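Local coordinates for bifunctional protein PutA (Bdellovibrio bacteriovorus, PDB 5UR2) that probably oxidises proline to glutamate in two steps, through an FAD-dependent proline dehydrogenase barrel and an NAD-dependent glutamate semialdehyde dehydrogenase, at residues E255-P260 / Q291-P296; E213-L218 / T249-T254; Q156-K161 / M199-S204; P260-K263 / F267-I270. One frame throughout, in Å; residues are numbered along the deposited sequence.

Contact 1. Residues E255-P260 / Q291-P296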
loop_
_atom_site.group_PDB
_atom_site.type_symbol
_atom_site.label_atom_id
_atom_site.label_comp_id
_atom_site.label_asym_id
_atom_site.label_seq_id
_atom_site.Cartn_x
_atom_site.Cartn_y
_atom_site.Cartn_z
ATOM N N GLU B 255 -10.439 -55.649 4.870
ATOM C CA GLU B 255 -10.343 -56.364 6.137
ATOM C C GLU B 255 -11.677 -57.001 6.497
ATOM O O GLU B 255 -11.717 -58.127 7.005
ATOM C CB GLU B 255 -9.869 -55.427 7.252
ATOM C CG GLU B 255 -8.402 -54.941 7.123
ATOM C CD GLU B 255 -8.025 -53.964 8.248
ATOM O OE1 GLU B 255 -8.747 -53.934 9.260
ATOM O OE2 GLU B 255 -7.011 -53.249 8.145
ATOM N N LEU B 256 -12.780 -56.297 6.223
ATOM C CA LEU B 256 -14.103 -56.800 6.572
ATOM C C LEU B 256 -14.428 -58.089 5.814
ATOM O O LEU B 256 -14.828 -59.091 6.423
ATOM C CB LEU B 256 -15.155 -55.720 6.313
ATOM C CG LEU B 256 -16.557 -55.993 6.853
ATOM C CD1 LEU B 256 -16.529 -56.228 8.372
ATOM C CD2 LEU B 256 -17.483 -54.825 6.503
ATOM N N ILE B 257 -14.286 -58.080 4.482
ATOM C CA ILE B 257 -14.686 -59.241 3.684
ATOM C C ILE B 257 -13.668 -60.370 3.724
ATOM O O ILE B 257 -13.926 -61.438 3.151
ATOM C CB ILE B 257 -14.963 -58.916 2.196
ATOM C CG1 ILE B 257 -13.669 -58.669 1.421
ATOM C CG2 ILE B 257 -15.907 -57.695 2.041
ATOM C CD1 ILE B 257 -13.870 -58.712 -0.115
ATOM N N ASN B 258 -12.521 -60.172 4.372
ATOM C CA ASN B 258 -11.579 -61.256 4.626
ATOM C C ASN B 258 -11.776 -61.916 5.986
ATOM O O ASN B 258 -11.045 -62.860 6.304
ATOM C CB ASN B 258 -10.125 -60.781 4.500
ATOM C CG ASN B 258 -9.162 -61.937 4.209
ATOM O OD1 ASN B 258 -9.465 -62.824 3.405
ATOM N ND2 ASN B 258 -8.001 -61.931 4.859
ATOM N N GLU B 259 -12.722 -61.435 6.796
ATOM C CA GLU B 259 -13.014 -62.069 8.074
ATOM C C GLU B 259 -13.656 -63.450 7.865
ATOM O O GLU B 259 -14.321 -63.689 6.852
ATOM C CB GLU B 259 -13.928 -61.180 8.921
ATOM C CG GLU B 259 -13.296 -59.834 9.292
ATOM C CD GLU B 259 -14.254 -58.916 10.044
ATOM O OE1 GLU B 259 -15.425 -59.316 10.278
ATOM O OE2 GLU B 259 -13.834 -57.785 10.389
ATOM N N PRO B 260 -13.455 -64.383 8.815
ATOM C CA PRO B 260 -13.938 -65.766 8.621
ATOM C C PRO B 260 -15.379 -65.895 8.133
ATOM O O PRO B 260 -15.651 -66.650 7.189
ATOM C CB PRO B 260 -13.768 -66.373 10.023
ATOM C CG PRO B 260 -12.615 -65.653 10.605
ATOM C CD PRO B 260 -12.703 -64.235 10.081
ATOM N N GLN B 291 -6.995 -62.701 -4.787
ATOM C CA GLN B 291 -6.382 -64.015 -4.890
ATOM C C GLN B 291 -6.084 -64.578 -3.504
ATOM O O GLN B 291 -6.469 -65.706 -3.182
ATOM C CB GLN B 291 -5.115 -63.923 -5.732
ATOM C CG GLN B 291 -4.582 -65.270 -6.157
ATOM C CD GLN B 291 -3.143 -65.196 -6.604
ATOM O OE1 GLN B 291 -2.460 -64.195 -6.373
ATOM N NE2 GLN B 291 -2.669 -66.260 -7.252
ATOM N N LYS B 292 -5.450 -63.776 -2.649
ATOM C CA LYS B 292 -5.158 -64.219 -1.291
ATOM C C LYS B 292 -6.443 -64.557 -0.543
ATOM O O LYS B 292 -6.495 -65.539 0.210
ATOM C CB LYS B 292 -4.365 -63.128 -0.561
ATOM C CG LYS B 292 -4.256 -63.302 0.947
ATOM C CD LYS B 292 -3.619 -62.063 1.588
ATOM N N ARG B 293 -7.499 -63.771 -0.762
ATOM C CA ARG B 293 -8.771 -64.048 -0.105
ATOM C C ARG B 293 -9.299 -65.425 -0.489
ATOM O O ARG B 293 -9.848 -66.144 0.354
ATOM C CB ARG B 293 -9.787 -62.958 -0.451
ATOM C CG ARG B 293 -11.172 -63.198 0.133
ATOM C CD ARG B 293 -12.074 -62.015 -0.145
ATOM N NE ARG B 293 -13.369 -62.085 0.527
ATOM C CZ ARG B 293 -14.530 -62.275 -0.100
ATOM N NH1 ARG B 293 -14.575 -62.427 -1.421
ATOM N NH2 ARG B 293 -15.656 -62.299 0.596
ATOM N N GLY B 294 -9.102 -65.827 -1.745
ATOM C CA GLY B 294 -9.540 -67.128 -2.211
ATOM C C GLY B 294 -10.982 -67.211 -2.659
ATOM O O GLY B 294 -11.459 -68.311 -2.942
ATOM N N THR B 295 -11.694 -66.088 -2.714
ATOM C CA THR B 295 -13.051 -66.011 -3.176
ATOM C C THR B 295 -13.158 -64.662 -3.875
ATOM O O THR B 295 -12.699 -63.650 -3.325
ATOM C CB THR B 295 -14.067 -66.119 -2.039
ATOM O OG1 THR B 295 -13.971 -67.419 -1.426
ATOM C CG2 THR B 295 -15.490 -65.851 -2.538
ATOM N N PRO B 296 -13.719 -64.612 -5.071
ATOM C CA PRO B 296 -13.824 -63.328 -5.768
ATOM C C PRO B 296 -14.757 -62.360 -5.047
ATOM O O PRO B 296 -15.603 -62.736 -4.233
ATOM C CB PRO B 296 -14.367 -63.712 -7.148
ATOM C CG PRO B 296 -14.006 -65.201 -7.291
ATOM C CD PRO B 296 -14.124 -65.754 -5.913
#
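Arg293, on the last turn of helix 279-293, reaches across to the backbone of Ile257 at the end of helix 246-257 and illustrates how an arginine at a helix end can bind the backbone at the end of the neighbouring helix. Its side chain starts with CG anti to the backbone N (chi1 177°) and stays extended to NE. CB and CG run past the amide of Asn258, whose OD1 lies 3.7 Å from CG. CD then passes CD1 of Ile257, at 3.8 Å. At NE the contact turns polar: NE donates to Ile257 O over 2.8 Å, a fairly straight bond (159°) with the oxygen close to the guanidinium plane. NH2 adds a weak bond to the same oxygen and a further bond to Tyr265 O. Ile257 CD1 sits 3.5 Å above one guanidinium face, toward its rim. NH1 folds back to Thr295 O, 2.9 Å away, and more weakly to Pro296 O, after Gly294 has turned the chain with positive phi. A buried guanidinium is thus shared among backbone carbonyls, with no carboxylate among these partners; several polar bonds and one methyl fix its orientation, and its charge would probably polarise the carbonyl groups it gathers.

Contact 2. Residues E213-L218 / T249-T254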
loop_
_atom_site.group_PDB
_atom_site.type_symbol
_atom_site.label_atom_id
_atom_site.label_comp_id
_atom_site.label_asym_id
_atom_site.label_seq_id
_atom_site.Cartn_x
_atom_site.Cartn_y
_atom_site.Cartn_z
ATOM N N GLU B 213 -8.549 -46.801 15.435
ATOM C CA GLU B 213 -9.823 -46.749 16.140
ATOM C C GLU B 213 -10.973 -46.466 15.176
ATOM O O GLU B 213 -12.011 -47.138 15.214
ATOM C CB GLU B 213 -9.762 -45.694 17.241
ATOM C CG GLU B 213 -11.028 -45.646 18.062
ATOM C CD GLU B 213 -10.884 -44.803 19.305
ATOM O OE1 GLU B 213 -11.924 -44.521 19.943
ATOM O OE2 GLU B 213 -9.733 -44.426 19.641
ATOM N N SER B 214 -10.786 -45.487 14.279
ATOM C CA SER B 214 -11.813 -45.151 13.294
ATOM C C SER B 214 -12.127 -46.337 12.401
ATOM O O SER B 214 -13.299 -46.631 12.132
ATOM C CB SER B 214 -11.359 -43.972 12.437
ATOM O OG SER B 214 -11.195 -42.791 13.215
ATOM N N LYS B 215 -11.083 -47.034 11.936
ATOM C CA LYS B 215 -11.275 -48.188 11.068
ATOM C C LYS B 215 -12.059 -49.294 11.770
ATOM O O LYS B 215 -12.943 -49.913 11.162
ATOM C CB LYS B 215 -9.922 -48.704 10.592
ATOM C CG LYS B 215 -10.003 -49.997 9.807
ATOM C CD LYS B 215 -8.731 -50.220 8.979
ATOM C CE LYS B 215 -7.478 -50.332 9.831
ATOM N NZ LYS B 215 -6.370 -50.837 8.976
ATOM N N LYS B 216 -11.745 -49.560 13.046
ATOM C CA LYS B 216 -12.483 -50.575 13.791
ATOM C C LYS B 216 -13.953 -50.191 13.932
ATOM O O LYS B 216 -14.837 -51.045 13.799
ATOM C CB LYS B 216 -11.851 -50.807 15.161
ATOM C CG LYS B 216 -12.690 -51.726 16.068
ATOM C CD LYS B 216 -12.067 -51.857 17.450
ATOM C CE LYS B 216 -13.142 -51.947 18.538
ATOM N NZ LYS B 216 -14.056 -53.101 18.345
ATOM N N ILE B 217 -14.236 -48.915 14.214
ATOM C CA ILE B 217 -15.628 -48.496 14.372
ATOM C C ILE B 217 -16.375 -48.607 13.047
ATOM O O ILE B 217 -17.508 -49.105 13.004
ATOM C CB ILE B 217 -15.710 -47.069 14.954
ATOM C CG1 ILE B 217 -15.223 -47.054 16.400
ATOM C CG2 ILE B 217 -17.132 -46.507 14.849
ATOM C CD1 ILE B 217 -15.047 -45.650 16.981
ATOM N N LEU B 218 -15.755 -48.156 11.947
ATOM C CA LEU B 218 -16.405 -48.253 10.642
ATOM C C LEU B 218 -16.723 -49.705 10.295
ATOM O O LEU B 218 -17.836 -50.022 9.863
ATOM C CB LEU B 218 -15.530 -47.606 9.561
ATOM C CG LEU B 218 -15.455 -46.078 9.664
ATOM C CD1 LEU B 218 -14.320 -45.508 8.821
ATOM C CD2 LEU B 218 -16.771 -45.467 9.269
ATOM N N THR B 249 -11.448 -46.320 3.280
ATOM C CA THR B 249 -12.519 -47.171 2.770
ATOM C C THR B 249 -11.975 -48.502 2.266
ATOM O O THR B 249 -12.600 -49.551 2.459
ATOM C CB THR B 249 -13.289 -46.434 1.674
ATOM O OG1 THR B 249 -13.776 -45.197 2.211
ATOM C CG2 THR B 249 -14.484 -47.271 1.188
ATOM N N LEU B 250 -10.817 -48.478 1.610
ATOM C CA LEU B 250 -10.260 -49.714 1.082
ATOM C C LEU B 250 -9.804 -50.650 2.203
ATOM O O LEU B 250 -10.019 -51.865 2.123
ATOM C CB LEU B 250 -9.117 -49.390 0.122
ATOM C CG LEU B 250 -9.598 -48.683 -1.156
ATOM C CD1 LEU B 250 -8.440 -48.408 -2.104
ATOM C CD2 LEU B 250 -10.694 -49.484 -1.843
ATOM N N GLU B 251 -9.173 -50.110 3.254
ATOM C CA GLU B 251 -8.809 -50.936 4.401
ATOM C C GLU B 251 -10.052 -51.479 5.104
ATOM O O GLU B 251 -10.096 -52.651 5.489
ATOM C CB GLU B 251 -7.944 -50.136 5.384
ATOM C CG GLU B 251 -6.576 -49.802 4.827
ATOM C CD GLU B 251 -5.624 -49.268 5.867
ATOM O OE1 GLU B 251 -5.960 -49.279 7.074
ATOM O OE2 GLU B 251 -4.532 -48.833 5.473
ATOM N N VAL B 252 -11.072 -50.640 5.280
ATOM C CA VAL B 252 -12.307 -51.101 5.907
ATOM C C VAL B 252 -12.886 -52.272 5.122
ATOM O O VAL B 252 -13.209 -53.326 5.683
ATOM C CB VAL B 252 -13.302 -49.930 6.023
ATOM C CG1 VAL B 252 -14.694 -50.410 6.366
ATOM C CG2 VAL B 252 -12.803 -48.896 7.043
ATOM N N PHE B 253 -12.993 -52.107 3.801
ATOM C CA PHE B 253 -13.641 -53.105 2.955
ATOM C C PHE B 253 -12.870 -54.415 2.922
ATOM O O PHE B 253 -13.446 -55.496 3.103
ATOM C CB PHE B 253 -13.809 -52.551 1.540
ATOM C CG PHE B 253 -14.392 -53.531 0.581
ATOM C CD1 PHE B 253 -15.763 -53.769 0.562
ATOM C CD2 PHE B 253 -13.578 -54.197 -0.333
ATOM C CE1 PHE B 253 -16.312 -54.672 -0.348
ATOM C CE2 PHE B 253 -14.117 -55.096 -1.230
ATOM C CZ PHE B 253 -15.485 -55.338 -1.239
ATOM N N THR B 254 -11.574 -54.341 2.639
ATOM C CA THR B 254 -10.803 -55.561 2.444
ATOM C C THR B 254 -10.657 -56.340 3.748
ATOM O O THR B 254 -10.740 -57.570 3.747
ATOM C CB THR B 254 -9.432 -55.235 1.836
ATOM O OG1 THR B 254 -8.780 -54.211 2.605
ATOM C CG2 THR B 254 -9.579 -54.782 0.393
#
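Lys215 and Leu218 of helix 211-232 face Glu251 and Val252 of helix 246-257, a small example of helix packing that sets one charged pair beside a small apolar contact. The short axes approach to 9.6 Å at a crossing angle of -49°, and Lys215 and Val252 are the closest pair of CA atoms. Along 249-254, Thr249 and Leu250 turn to other neighbours, and the first residue to touch is Glu251. Its CB lies 3.7 Å from CD of Lys215, and its extended chain carries the carboxylate to the lysine amine, where OE1 of Glu251 and NZ of Lys215 form a salt bridge; the modelled 2.5 Å is shorter than usual and its exact length doubtful. Lys215 comes across the glutamate at about a right angle, its chain bent at chi3 (61°). The same carboxylate oxygen also accepts from Trp211 NE1, while NZ has a second carboxylate partner in Glu255, so each end of the bridge is shared. Val252 follows with its CG2 branch alone: this methyl stands 3.9 Å from CB of Leu218 and 4.1 Å from CG of Lys215, packing against the aliphatic root of the lysine. Two residues on, Thr254 OG1 bonds back to Leu250 O at 2.7 Å, reaching that oxygen from the face opposite its own N-H. The contact joins two neighbouring outer helices of the barrel. Behind it, Thr249, Leu250 and Phe253 pack on Ile270 of strand 268-273, and Leu250 and Thr254 also meet helix 279-293.

Contact 3. Residues Q156-K161 / M199-S204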
loop_
_atom_site.group_PDB
_atom_site.type_symbol
_atom_site.label_atom_id
_atom_site.label_comp_id
_atom_site.label_asym_id
_atom_site.label_seq_id
_atom_site.Cartn_x
_atom_site.Cartn_y
_atom_site.Cartn_z
ATOM N N GLN B 156 -27.046 -43.826 13.456
ATOM C CA GLN B 156 -27.857 -44.972 13.848
ATOM C C GLN B 156 -29.095 -45.094 12.965
ATOM O O GLN B 156 -29.468 -46.202 12.562
ATOM C CB GLN B 156 -28.227 -44.840 15.326
ATOM C CG GLN B 156 -29.008 -46.004 15.922
ATOM C CD GLN B 156 -28.202 -47.299 15.978
ATOM O OE1 GLN B 156 -27.252 -47.414 16.758
ATOM N NE2 GLN B 156 -28.609 -48.293 15.184
ATOM N N ASP B 157 -29.728 -43.961 12.634
ATOM C CA ASP B 157 -30.888 -43.982 11.746
ATOM C C ASP B 157 -30.505 -44.498 10.362
ATOM O O ASP B 157 -31.244 -45.278 9.752
ATOM C CB ASP B 157 -31.498 -42.580 11.640
ATOM C CG ASP B 157 -32.147 -42.099 12.950
ATOM O OD1 ASP B 157 -32.375 -42.920 13.868
ATOM O OD2 ASP B 157 -32.398 -40.879 13.073
ATOM N N TYR B 158 -29.338 -44.081 9.862
ATOM C CA TYR B 158 -28.882 -44.549 8.562
ATOM C C TYR B 158 -28.654 -46.062 8.578
ATOM O O TYR B 158 -29.014 -46.766 7.622
ATOM C CB TYR B 158 -27.608 -43.790 8.160
ATOM C CG TYR B 158 -27.086 -44.121 6.766
ATOM C CD1 TYR B 158 -27.521 -43.407 5.641
ATOM C CD2 TYR B 158 -26.159 -45.146 6.573
ATOM C CE1 TYR B 158 -27.049 -43.714 4.362
ATOM C CE2 TYR B 158 -25.684 -45.467 5.299
ATOM C CZ TYR B 158 -26.117 -44.743 4.202
ATOM O OH TYR B 158 -25.629 -45.080 2.954
ATOM N N SER B 159 -28.069 -46.579 9.660
ATOM C CA SER B 159 -27.875 -48.019 9.775
ATOM C C SER B 159 -29.205 -48.760 9.784
ATOM O O SER B 159 -29.369 -49.773 9.092
ATOM C CB SER B 159 -27.074 -48.331 11.033
ATOM O OG SER B 159 -26.675 -49.685 11.056
ATOM N N ASN B 160 -30.174 -48.259 10.552
ATOM C CA ASN B 160 -31.476 -48.909 10.619
ATOM C C ASN B 160 -32.172 -48.887 9.265
ATOM O O ASN B 160 -32.796 -49.876 8.871
ATOM C CB ASN B 160 -32.339 -48.234 11.687
ATOM C CG ASN B 160 -31.824 -48.488 13.089
ATOM O OD1 ASN B 160 -31.132 -49.479 13.337
ATOM N ND2 ASN B 160 -32.137 -47.581 14.010
ATOM N N LYS B 161 -32.058 -47.774 8.530
ATOM C CA LYS B 161 -32.649 -47.711 7.196
ATOM C C LYS B 161 -32.131 -48.832 6.306
ATOM O O LYS B 161 -32.910 -49.475 5.593
ATOM C CB LYS B 161 -32.371 -46.357 6.544
ATOM C CG LYS B 161 -33.307 -45.259 6.955
ATOM C CD LYS B 161 -33.045 -44.016 6.125
ATOM C CE LYS B 161 -33.957 -42.870 6.530
ATOM N NZ LYS B 161 -33.864 -41.719 5.585
ATOM N N MET B 199 -20.115 -45.298 3.218
ATOM C CA MET B 199 -19.438 -45.620 4.468
ATOM C C MET B 199 -19.540 -44.515 5.526
ATOM O O MET B 199 -19.898 -44.783 6.670
ATOM C CB MET B 199 -17.953 -45.927 4.218
ATOM C CG MET B 199 -17.244 -46.484 5.464
ATOM S SD MET B 199 -15.472 -46.714 5.287
ATOM C CE MET B 199 -14.907 -45.007 5.137
ATOM N N THR B 200 -19.221 -43.269 5.165
ATOM C CA THR B 200 -19.223 -42.224 6.182
ATOM C C THR B 200 -20.612 -41.911 6.719
ATOM O O THR B 200 -20.718 -41.217 7.729
ATOM C CB THR B 200 -18.592 -40.955 5.642
ATOM O OG1 THR B 200 -19.462 -40.384 4.650
ATOM C CG2 THR B 200 -17.241 -41.303 5.040
ATOM N N ALA B 201 -21.675 -42.400 6.085
ATOM C CA ALA B 201 -22.994 -42.197 6.655
ATOM C C ALA B 201 -23.231 -43.034 7.903
ATOM O O ALA B 201 -24.198 -42.771 8.624
ATOM C CB ALA B 201 -24.065 -42.507 5.618
ATOM N N LEU B 202 -22.376 -44.014 8.180
ATOM C CA LEU B 202 -22.556 -44.916 9.307
ATOM C C LEU B 202 -21.849 -44.472 10.579
ATOM O O LEU B 202 -22.026 -45.121 11.613
ATOM C CB LEU B 202 -22.065 -46.314 8.951
ATOM C CG LEU B 202 -22.925 -46.974 7.893
ATOM C CD1 LEU B 202 -22.224 -48.192 7.328
ATOM C CD2 LEU B 202 -24.218 -47.351 8.559
ATOM N N TYR B 203 -21.056 -43.409 10.541
ATOM C CA TYR B 203 -20.320 -42.986 11.729
ATOM C C TYR B 203 -19.973 -41.514 11.578
ATOM O O TYR B 203 -19.440 -41.117 10.539
ATOM C CB TYR B 203 -19.046 -43.829 11.908
ATOM C CG TYR B 203 -18.157 -43.447 13.096
ATOM C CD1 TYR B 203 -18.696 -43.198 14.354
ATOM C CD2 TYR B 203 -16.769 -43.360 12.954
ATOM C CE1 TYR B 203 -17.874 -42.868 15.439
ATOM C CE2 TYR B 203 -15.941 -43.033 14.032
ATOM C CZ TYR B 203 -16.504 -42.783 15.266
ATOM O OH TYR B 203 -15.695 -42.455 16.323
ATOM N N SER B 204 -20.232 -40.717 12.620
ATOM C CA SER B 204 -20.090 -39.269 12.505
ATOM C C SER B 204 -18.741 -38.732 12.978
ATOM O O SER B 204 -18.476 -37.538 12.782
ATOM C CB SER B 204 -21.189 -38.557 13.303
ATOM O OG SER B 204 -20.892 -38.578 14.693
#
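In the proline dehydrogenase barrel, a parallel eight-stranded TIM-type fold, the loop 199-204 packs against helix 152-173 where Ala201 and Leu202 meet Tyr158, a worked case of a loop after a strand held against a neighbouring helix. The loop follows strand 194-197 and leads toward helix 211-232, while its partner 156-161 belongs to the helix that precedes that strand. The meeting is carried by Tyr158, whose side chain is about 9 Å from the modified flavin. Its CG is anti to the backbone N (chi1 -176°), which swings the ring out toward the loop. The methyl of Ala201 sits over the middle of one ring face in a CH-pi contact. Leu202 approaches differently: its CD2 methyl comes to the edge of the ring, near its plane, 3.5 Å from CD2 of Tyr158, and the two side chains cross at about a right angle. One aromatic ring therefore receives two successive loop residues, one on a face and one on its rim. The phenol does not end in the apolar patch, for Tyr158 OH is hydrogen-bonded to Lys198 N at the start of the loop. Ala201 O is taken by Thr149 OG1 and Leu202 O by Arg221 NH1, so two carbonyl oxygens of the loop have side-chain donors. A backbone bond from Leu202 N to Met199 O, 3.0 Å, spans the turn. Beyond the ring, the same CD2 methyl of Leu202 also rests against Ser159, 3.9 Å from its CB.

Contact 4. Residues P260-K263 / F267-I270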
loop_
_atom_site.group_PDB
_atom_site.type_symbol
_atom_site.label_atom_id
_atom_site.label_comp_id
_atom_site.label_asym_id
_atom_site.label_seq_id
_atom_site.Cartn_x
_atom_site.Cartn_y
_atom_site.Cartn_z
ATOM N N PRO B 260 -13.455 -64.383 8.815
ATOM C CA PRO B 260 -13.938 -65.766 8.621
ATOM C C PRO B 260 -15.379 -65.895 8.133
ATOM O O PRO B 260 -15.651 -66.650 7.189
ATOM C CB PRO B 260 -13.768 -66.373 10.023
ATOM C CG PRO B 260 -12.615 -65.653 10.605
ATOM C CD PRO B 260 -12.703 -64.235 10.081
ATOM N N GLU B 261 -16.310 -65.157 8.732
ATOM C CA GLU B 261 -17.713 -65.327 8.367
ATOM C C GLU B 261 -18.022 -64.802 6.969
ATOM O O GLU B 261 -19.085 -65.120 6.436
ATOM C CB GLU B 261 -18.610 -64.639 9.404
ATOM C CG GLU B 261 -18.611 -63.105 9.316
ATOM C CD GLU B 261 -19.562 -62.446 10.314
ATOM O OE1 GLU B 261 -20.753 -62.822 10.364
ATOM O OE2 GLU B 261 -19.111 -61.536 11.047
ATOM N N PHE B 262 -17.135 -63.992 6.369
ATOM C CA PHE B 262 -17.407 -63.393 5.066
ATOM C C PHE B 262 -16.535 -63.900 3.926
ATOM O O PHE B 262 -16.875 -63.653 2.764
ATOM C CB PHE B 262 -17.224 -61.864 5.123
ATOM C CG PHE B 262 -18.141 -61.164 6.079
ATOM C CD1 PHE B 262 -19.517 -61.233 5.924
ATOM C CD2 PHE B 262 -17.626 -60.430 7.132
ATOM C CE1 PHE B 262 -20.365 -60.570 6.801
ATOM C CE2 PHE B 262 -18.464 -59.776 8.019
ATOM C CZ PHE B 262 -19.839 -59.841 7.849
ATOM N N LYS B 263 -15.424 -64.584 4.210
ATOM C CA LYS B 263 -14.409 -64.759 3.172
ATOM C C LYS B 263 -14.865 -65.639 2.011
ATOM O O LYS B 263 -14.128 -65.748 1.029
ATOM C CB LYS B 263 -13.086 -65.259 3.774
ATOM C CG LYS B 263 -13.031 -66.694 4.267
ATOM C CD LYS B 263 -11.785 -66.881 5.146
ATOM C CE LYS B 263 -10.611 -66.041 4.642
ATOM N NZ LYS B 263 -9.501 -65.948 5.636
ATOM N N PHE B 267 -20.560 -61.822 -3.369
ATOM C CA PHE B 267 -21.432 -60.713 -3.763
ATOM C C PHE B 267 -21.320 -59.516 -2.821
ATOM O O PHE B 267 -22.292 -58.955 -2.317
ATOM C CB PHE B 267 -22.850 -61.239 -3.882
ATOM C CG PHE B 267 -22.962 -62.313 -4.916
ATOM C CD1 PHE B 267 -22.492 -62.091 -6.200
ATOM C CD2 PHE B 267 -23.410 -63.577 -4.584
ATOM C CE1 PHE B 267 -22.557 -63.087 -7.164
ATOM C CE2 PHE B 267 -23.473 -64.584 -5.548
ATOM C CZ PHE B 267 -23.041 -64.336 -6.841
ATOM N N PHE B 268 -20.073 -59.134 -2.583
ATOM C CA PHE B 268 -19.696 -57.845 -2.025
ATOM C C PHE B 268 -18.920 -57.092 -3.095
ATOM O O PHE B 268 -18.166 -57.698 -3.862
ATOM C CB PHE B 268 -18.813 -57.999 -0.781
ATOM C CG PHE B 268 -19.512 -58.600 0.413
ATOM C CD1 PHE B 268 -20.747 -58.134 0.827
ATOM C CD2 PHE B 268 -18.908 -59.611 1.140
ATOM C CE1 PHE B 268 -21.368 -58.671 1.951
ATOM C CE2 PHE B 268 -19.522 -60.156 2.258
ATOM C CZ PHE B 268 -20.753 -59.687 2.665
ATOM N N GLY B 269 -19.097 -55.774 -3.147
ATOM C CA GLY B 269 -18.397 -54.968 -4.125
ATOM C C GLY B 269 -17.885 -53.676 -3.525
ATOM O O GLY B 269 -18.425 -53.152 -2.545
ATOM N N ILE B 270 -16.843 -53.148 -4.169
ATOM C CA ILE B 270 -16.195 -51.893 -3.794
ATOM C C ILE B 270 -16.037 -51.066 -5.067
ATOM O O ILE B 270 -15.891 -51.609 -6.172
ATOM C CB ILE B 270 -14.825 -52.140 -3.092
ATOM C CG1 ILE B 270 -14.134 -50.846 -2.623
ATOM C CG2 ILE B 270 -13.883 -52.872 -4.020
ATOM C CD1 ILE B 270 -14.731 -50.155 -1.433
#
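Phe262 and Phe268 meet as an offset edge-to-face pair, a compact instance of an aromatic pair that joins the connection after helix 246-257 to the strand that follows. The edge of Phe268 is directed at the face of Phe262; the ring centroids are 5.7 Å apart and the planes stand at 77°. The closest atoms are CZ and CE2 of Phe268, both near CD1 of Phe262, with CZ to CD1 at 3.8 Å. CE2 also lies 4.1 Å from CB of Phe262, which shows that the approach is displaced toward the root of that ring. The two side chains cross at about a right angle. In each phenylalanine CG lies beside the backbone N and anti to the carbonyl carbon (chi1 -61° for Phe262 and -67° for Phe268). Next to the pair, CG of Glu261 rests 3.5 Å above the centre of the Phe262 ring, and OE1 of that glutamate continues to a salt bridge with Arg227. The pair lies within a buried cluster between helix 211-232, helix 246-257 and the beginning of strand 268-273: Phe268 stacks on Phe226, meets Tyr265 edge-to-face and touches Ile257, while Phe262 packs on Arg223 and Met230. The strand itself is hydrogen-bonded to Val236 and Leu238 of strand 235-238 and to Trp298 of strand 298-302.

Followed from the N terminus, contact 3 comes first, closing the path from helix 152-173 through strand 194-197 to the loop beyond it. Contact 2 then joins helix 211-232 to helix 246-257, spanning strand 235-238. Contact 1 opens at the end of helix 246-257 and closes on the end of helix 279-293, and the short turn of contact 4 falls within that interval, sharing Pro260 with it; the two touch where Arg293 meets the backbone of Phe262. Contacts 3, 2 and 1 follow in series. Contact 2 touches contact 3 where Met199 meets Thr249 and Leu218, and contact 1 through a salt bridge. Together they tie helices 152-173, 211-232, 246-257 and 279-293 and the strands and loops between them.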